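PDB 3L7V: YrdC-like domain-containing protein from Streptococcus mutans, which may bind double-stranded RNA and take part in tRNA modification, as a YrdC-like protein, though its function is not established. Local coordinates for residues A[267-270]-A[271-275]; A[102-106]-A[107-111]. All coordinates share one frame; numbering follows the deposited sequence.

Contact 1 of 2, residues A[267-270]-A[271-275]; sequences IRKG and LDIDK. With SO4 (sulfate ion), chain G; SO4 (sulfate ion), chain B.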
loop_
_atom_site.group_PDB
_atom_site.type_symbol
_atom_site.label_atom_id
_atom_site.label_comp_id
_atom_site.label_asym_id
_atom_site.label_seq_id
_atom_site.Cartn_x
_atom_site.Cartn_y
_atom_site.Cartn_z
ATOM N N ILE A 267 -3.256 8.655 11.270
ATOM C CA ILE A 267 -3.663 7.542 12.146
ATOM C C ILE A 267 -2.568 6.499 12.474
ATOM O O ILE A 267 -2.726 5.686 13.394
ATOM C CB ILE A 267 -5.009 6.859 11.683
ATOM C CG1 ILE A 267 -4.969 6.430 10.214
ATOM C CG2 ILE A 267 -6.203 7.797 11.892
ATOM C CD1 ILE A 267 -4.229 5.173 9.980
ATOM N N ARG A 268 -1.451 6.533 11.752
ATOM C CA ARG A 268 -0.332 5.643 12.072
ATOM C C ARG A 268 0.998 6.330 11.804
ATOM O O ARG A 268 1.212 6.885 10.732
ATOM C CB ARG A 268 -0.427 4.324 11.281
ATOM C CG ARG A 268 0.451 3.182 11.788
ATOM C CD ARG A 268 0.199 1.856 11.015
ATOM N NE ARG A 268 0.808 1.838 9.683
ATOM C CZ ARG A 268 0.757 0.807 8.835
ATOM N NH1 ARG A 268 0.128 -0.312 9.170
ATOM N NH2 ARG A 268 1.337 0.891 7.644
ATOM N N LYS A 269 1.883 6.274 12.794
ATOM C CA LYS A 269 3.235 6.838 12.729
ATOM C C LYS A 269 4.161 5.917 11.907
ATOM O O LYS A 269 3.949 4.710 11.865
ATOM C CB LYS A 269 3.748 7.007 14.176
ATOM C CG LYS A 269 4.979 7.853 14.377
ATOM C CD LYS A 269 5.274 8.016 15.870
ATOM C CE LYS A 269 6.573 8.789 16.105
ATOM N NZ LYS A 269 6.795 9.141 17.542
ATOM N N GLY A 270 5.176 6.467 11.247
ATOM C CA GLY A 270 6.056 5.633 10.439
ATOM C C GLY A 270 7.186 6.334 9.694
ATOM O O GLY A 270 7.509 7.495 9.978
ATOM N N LEU A 271 7.794 5.618 8.743
ATOM C CA LEU A 271 8.925 6.137 7.966
ATOM C C LEU A 271 8.679 7.580 7.453
ATOM O O LEU A 271 7.644 7.866 6.847
ATOM C CB LEU A 271 9.229 5.204 6.779
ATOM C CG LEU A 271 10.529 5.481 6.008
ATOM C CD1 LEU A 271 11.764 5.180 6.855
ATOM C CD2 LEU A 271 10.601 4.721 4.685
ATOM N N ASP A 272 9.636 8.471 7.704
ATOM C CA ASP A 272 9.599 9.867 7.230
ATOM C C ASP A 272 8.430 10.717 7.732
ATOM O O ASP A 272 8.005 11.645 7.046
ATOM C CB ASP A 272 9.633 9.939 5.695
ATOM C CG ASP A 272 11.027 9.739 5.126
ATOM O OD1 ASP A 272 12.020 9.952 5.852
ATOM O OD2 ASP A 272 11.127 9.371 3.938
ATOM N N ILE A 273 7.916 10.414 8.918
ATOM C CA ILE A 273 6.779 11.165 9.451
ATOM C C ILE A 273 7.083 12.681 9.531
ATOM O O ILE A 273 6.191 13.509 9.338
ATOM C CB ILE A 273 6.294 10.597 10.827
ATOM C CG1 ILE A 273 5.066 11.360 11.339
ATOM C CG2 ILE A 273 7.429 10.587 11.858
ATOM C CD1 ILE A 273 3.849 11.265 10.410
ATOM N N ASP A 274 8.338 13.036 9.800
ATOM C CA ASP A 274 8.722 14.450 9.877
ATOM C C ASP A 274 8.517 15.223 8.550
ATOM O O ASP A 274 8.025 16.357 8.554
ATOM C CB ASP A 274 10.170 14.596 10.384
ATOM C CG ASP A 274 11.201 14.000 9.419
ATOM O OD1 ASP A 274 12.271 14.610 9.237
ATOM O OD2 ASP A 274 10.944 12.931 8.828
ATOM N N LYS A 275 8.886 14.626 7.420
ATOM C CA LYS A 275 8.673 15.278 6.120
ATOM C C LYS A 275 7.195 15.353 5.744
ATOM O O LYS A 275 6.750 16.307 5.109
ATOM C CB LYS A 275 9.447 14.576 5.007
ATOM C CG LYS A 275 10.972 14.705 5.113
ATOM C CD LYS A 275 11.660 13.726 4.165
ATOM C CE LYS A 275 13.178 13.815 4.279
ATOM N NZ LYS A 275 13.854 12.823 3.399
HETATM S S SO4 G . 1.148 3.461 15.855
HETATM O O1 SO4 G . 0.556 4.337 14.849
HETATM O O2 SO4 G . 0.803 3.960 17.180
HETATM O O3 SO4 G . 0.628 2.106 15.697
HETATM O O4 SO4 G . 2.600 3.451 15.694
HETATM S S SO4 B . -0.401 -3.732 6.718
HETATM O O1 SO4 B . -1.762 -3.416 6.278
HETATM O O2 SO4 B . -0.135 -3.103 8.007
HETATM O O3 SO4 B . -0.263 -5.183 6.866
HETATM O O4 SO4 B . 0.566 -3.205 5.754
#
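Gly-270 and Ile-273 meet across a type II beta turn: the amide N of Ile-273 reaches Gly-270 O at 3.1 Å, but the N-H...O angle of 132° makes this a weak bond. The same carbonyl oxygen also lies against the Ile-273 side chain, with CB at 3.4 Å from Gly-270 O and the CG2 methyl at 3.6 Å from it. Ile-273 has CG1 anti to its backbone N (chi1 -178°), which places CG2 between N and the carbonyl carbon, on the flank that brushes the turn oxygen. The Leu-271 backbone is hydrogen-bonded to Gln-236.

Upstream, Arg-268, the last strand residue, and Lys-269, just after it, each hold a sulfate, probably from the crystallisation liquor. The Lys-269 amide N donates to O1 of the chain G sulfate at 3.1 Å. The bend of Arg-268 at chi3 (76°) turns its guanidinium toward the chain B sulfate, whose O2 lies at the group's edge, in its plane, 3.0 Å from NH1. Arg-268 NH2 is held by Gly-237 O. Ile-267 and Arg-268 both face Met-239, a classic beta bulge. The turn leads from strand 265-268 into helix 273-283 of a beta-alpha-beta unit. With one anion on a backbone amide and the other on a guanidinium, a surface able to receive phosphates is possible, though the sulfates alone do not establish it.

Contact 2 of 2, residues A[102-106]-A[107-111]; sequences ELRAL and AQLTP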
loop_
_atom_site.group_PDB
_atom_site.type_symbol
_atom_site.label_atom_id
_atom_site.label_comp_id
_atom_site.label_asym_id
_atom_site.label_seq_id
_atom_site.Cartn_x
_atom_site.Cartn_y
_atom_site.Cartn_z
ATOM N N GLU A 102 -2.951 5.613 -12.565
ATOM C CA GLU A 102 -3.787 4.580 -11.933
ATOM C C GLU A 102 -4.542 5.135 -10.724
ATOM O O GLU A 102 -5.740 4.909 -10.576
ATOM C CB GLU A 102 -2.971 3.341 -11.523
ATOM C CG GLU A 102 -3.815 2.271 -10.819
ATOM C CD GLU A 102 -3.004 1.073 -10.336
ATOM O OE1 GLU A 102 -1.757 1.084 -10.456
ATOM O OE2 GLU A 102 -3.620 0.108 -9.843
ATOM N N LEU A 103 -3.847 5.879 -9.865
ATOM C CA LEU A 103 -4.529 6.526 -8.739
ATOM C C LEU A 103 -5.739 7.378 -9.157
ATOM O O LEU A 103 -6.832 7.236 -8.603
ATOM C CB LEU A 103 -3.556 7.357 -7.904
ATOM C CG LEU A 103 -4.218 8.224 -6.832
ATOM C CD1 LEU A 103 -4.666 7.368 -5.656
ATOM C CD2 LEU A 103 -3.291 9.339 -6.380
ATOM N N ARG A 104 -5.546 8.249 -10.142
ATOM C CA ARG A 104 -6.614 9.155 -10.572
ATOM C C ARG A 104 -7.762 8.446 -11.292
ATOM O O ARG A 104 -8.893 8.933 -11.300
ATOM C CB ARG A 104 -6.053 10.265 -11.462
ATOM C CG ARG A 104 -5.080 11.210 -10.768
ATOM C CD ARG A 104 -4.603 12.285 -11.736
ATOM N NE ARG A 104 -3.695 13.246 -11.122
ATOM C CZ ARG A 104 -2.454 13.490 -11.536
ATOM N NH1 ARG A 104 -1.945 12.852 -12.583
ATOM N NH2 ARG A 104 -1.728 14.396 -10.907
ATOM N N ALA A 105 -7.476 7.295 -11.888
ATOM C CA ALA A 105 -8.532 6.478 -12.490
ATOM C C ALA A 105 -9.437 5.779 -11.475
ATOM O O ALA A 105 -10.581 5.462 -11.801
ATOM C CB ALA A 105 -7.934 5.440 -13.467
ATOM N N LEU A 106 -8.932 5.540 -10.259
ATOM C CA LEU A 106 -9.608 4.669 -9.276
ATOM C C LEU A 106 -10.234 5.360 -8.048
ATOM O O LEU A 106 -11.287 4.945 -7.561
ATOM C CB LEU A 106 -8.644 3.571 -8.783
ATOM C CG LEU A 106 -8.039 2.578 -9.784
ATOM C CD1 LEU A 106 -7.311 1.431 -9.060
ATOM C CD2 LEU A 106 -9.104 2.027 -10.708
ATOM N N ALA A 107 -9.579 6.393 -7.539
ATOM C CA ALA A 107 -9.986 7.019 -6.281
ATOM C C ALA A 107 -10.573 8.411 -6.475
ATOM O O ALA A 107 -10.148 9.132 -7.365
ATOM C CB ALA A 107 -8.783 7.080 -5.307
ATOM N N GLN A 108 -11.548 8.776 -5.642
ATOM C CA GLN A 108 -12.093 10.136 -5.616
ATOM C C GLN A 108 -11.074 11.081 -4.979
ATOM O O GLN A 108 -10.450 10.735 -3.960
ATOM C CB GLN A 108 -13.382 10.204 -4.782
ATOM C CG GLN A 108 -14.571 9.457 -5.335
ATOM C CD GLN A 108 -15.791 9.548 -4.433
ATOM O OE1 GLN A 108 -16.003 10.543 -3.742
ATOM N NE2 GLN A 108 -16.589 8.496 -4.426
ATOM N N LEU A 109 -10.939 12.277 -5.551
ATOM C CA LEU A 109 -9.910 13.242 -5.141
ATOM C C LEU A 109 -10.443 14.685 -5.125
ATOM O O LEU A 109 -11.406 15.004 -5.831
ATOM C CB LEU A 109 -8.724 13.170 -6.115
ATOM C CG LEU A 109 -7.493 12.274 -5.897
ATOM C CD1 LEU A 109 -7.707 11.239 -4.837
ATOM C CD2 LEU A 109 -7.043 11.626 -7.194
ATOM N N THR A 110 -9.827 15.543 -4.313
ATOM C CA THR A 110 -9.960 17.006 -4.460
ATOM C C THR A 110 -8.647 17.595 -4.993
ATOM O O THR A 110 -7.626 16.900 -5.033
ATOM C CB THR A 110 -10.288 17.707 -3.130
ATOM O OG1 THR A 110 -9.226 17.488 -2.197
ATOM C CG2 THR A 110 -11.594 17.193 -2.546
ATOM N N PRO A 111 -8.655 18.878 -5.407
ATOM C CA PRO A 111 -7.382 19.408 -5.915
ATOM C C PRO A 111 -6.273 19.473 -4.854
ATOM O O PRO A 111 -5.120 19.239 -5.202
ATOM C CB PRO A 111 -7.763 20.806 -6.437
ATOM C CG PRO A 111 -9.234 20.697 -6.763
ATOM C CD PRO A 111 -9.783 19.788 -5.683
HETATM O O HOH W 1 -9.802 11.106 -9.617
#
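A chi1 of 172° swings CG of Leu-103 away from the backbone N and sets its CD1 methyl beside the chain that leaves the helix, 4.1 Å from Ala-107 CB, with Leu-103 CG 4.4 Å from Leu-109 CD2. Arg-104 takes the other course: CG is anti to the carbonyl carbon and the chain runs extended as far as NE. Leu-109 crosses it at about a right angle, touching the aliphatic part with CD2 at 4.1 Å from Arg-104 CG, while the guanidinium continues to Asp-114 in a salt bridge through NE. The CD2 methyl of Leu-109 thus meets the stems of two successive helix residues.

The backbone closes the last turn of the helix. Ala-107 N donates to Leu-103 O at 3.1 Å with an N-H...O angle of 163°, and the donor stands nearly on the line of the carbonyl bond, at a C=O...N angle of 169°. That oxygen also accepts from Leu-106 N, so two amides grip it. One residue on, a water donates both to Arg-104 O at 2.9 Å and to Ala-107 O at 3.0 Å, bridging the last turn to the departing chain.

Phe-161 of strand 158-163 touches Leu-103, Leu-106 and Ala-107, and Leu-131 of strand 127-132 meets Ala-107 and Leu-109, which places the helix end against the sheet. Chemically, the chain's exit combines apolar packing on these strands with polar closure: a shared carbonyl and a bridging water satisfy backbone groups where the helical pattern stops.

Read from the N terminus, contact 2 comes first, where helix 100-106 ends and a short linker leads to helix 111-123; contact 1 follows late in the chain, at the turn from strand 265-268 into helix 273-283. Each closes a short local loop, of three residues in contact 1 and four in contact 2, between segments that follow one another directly, and the two are in series, neither nested nor crossed. The centres of contact 1 and contact 2 are about 22 Å apart, and they do not touch. The mixed sheet relates them: contact 2 packs on strands 127-132 and 158-163, contact 1 extends from strand 265-268, and strand 239-241 lies between strands 127-132 and 265-268.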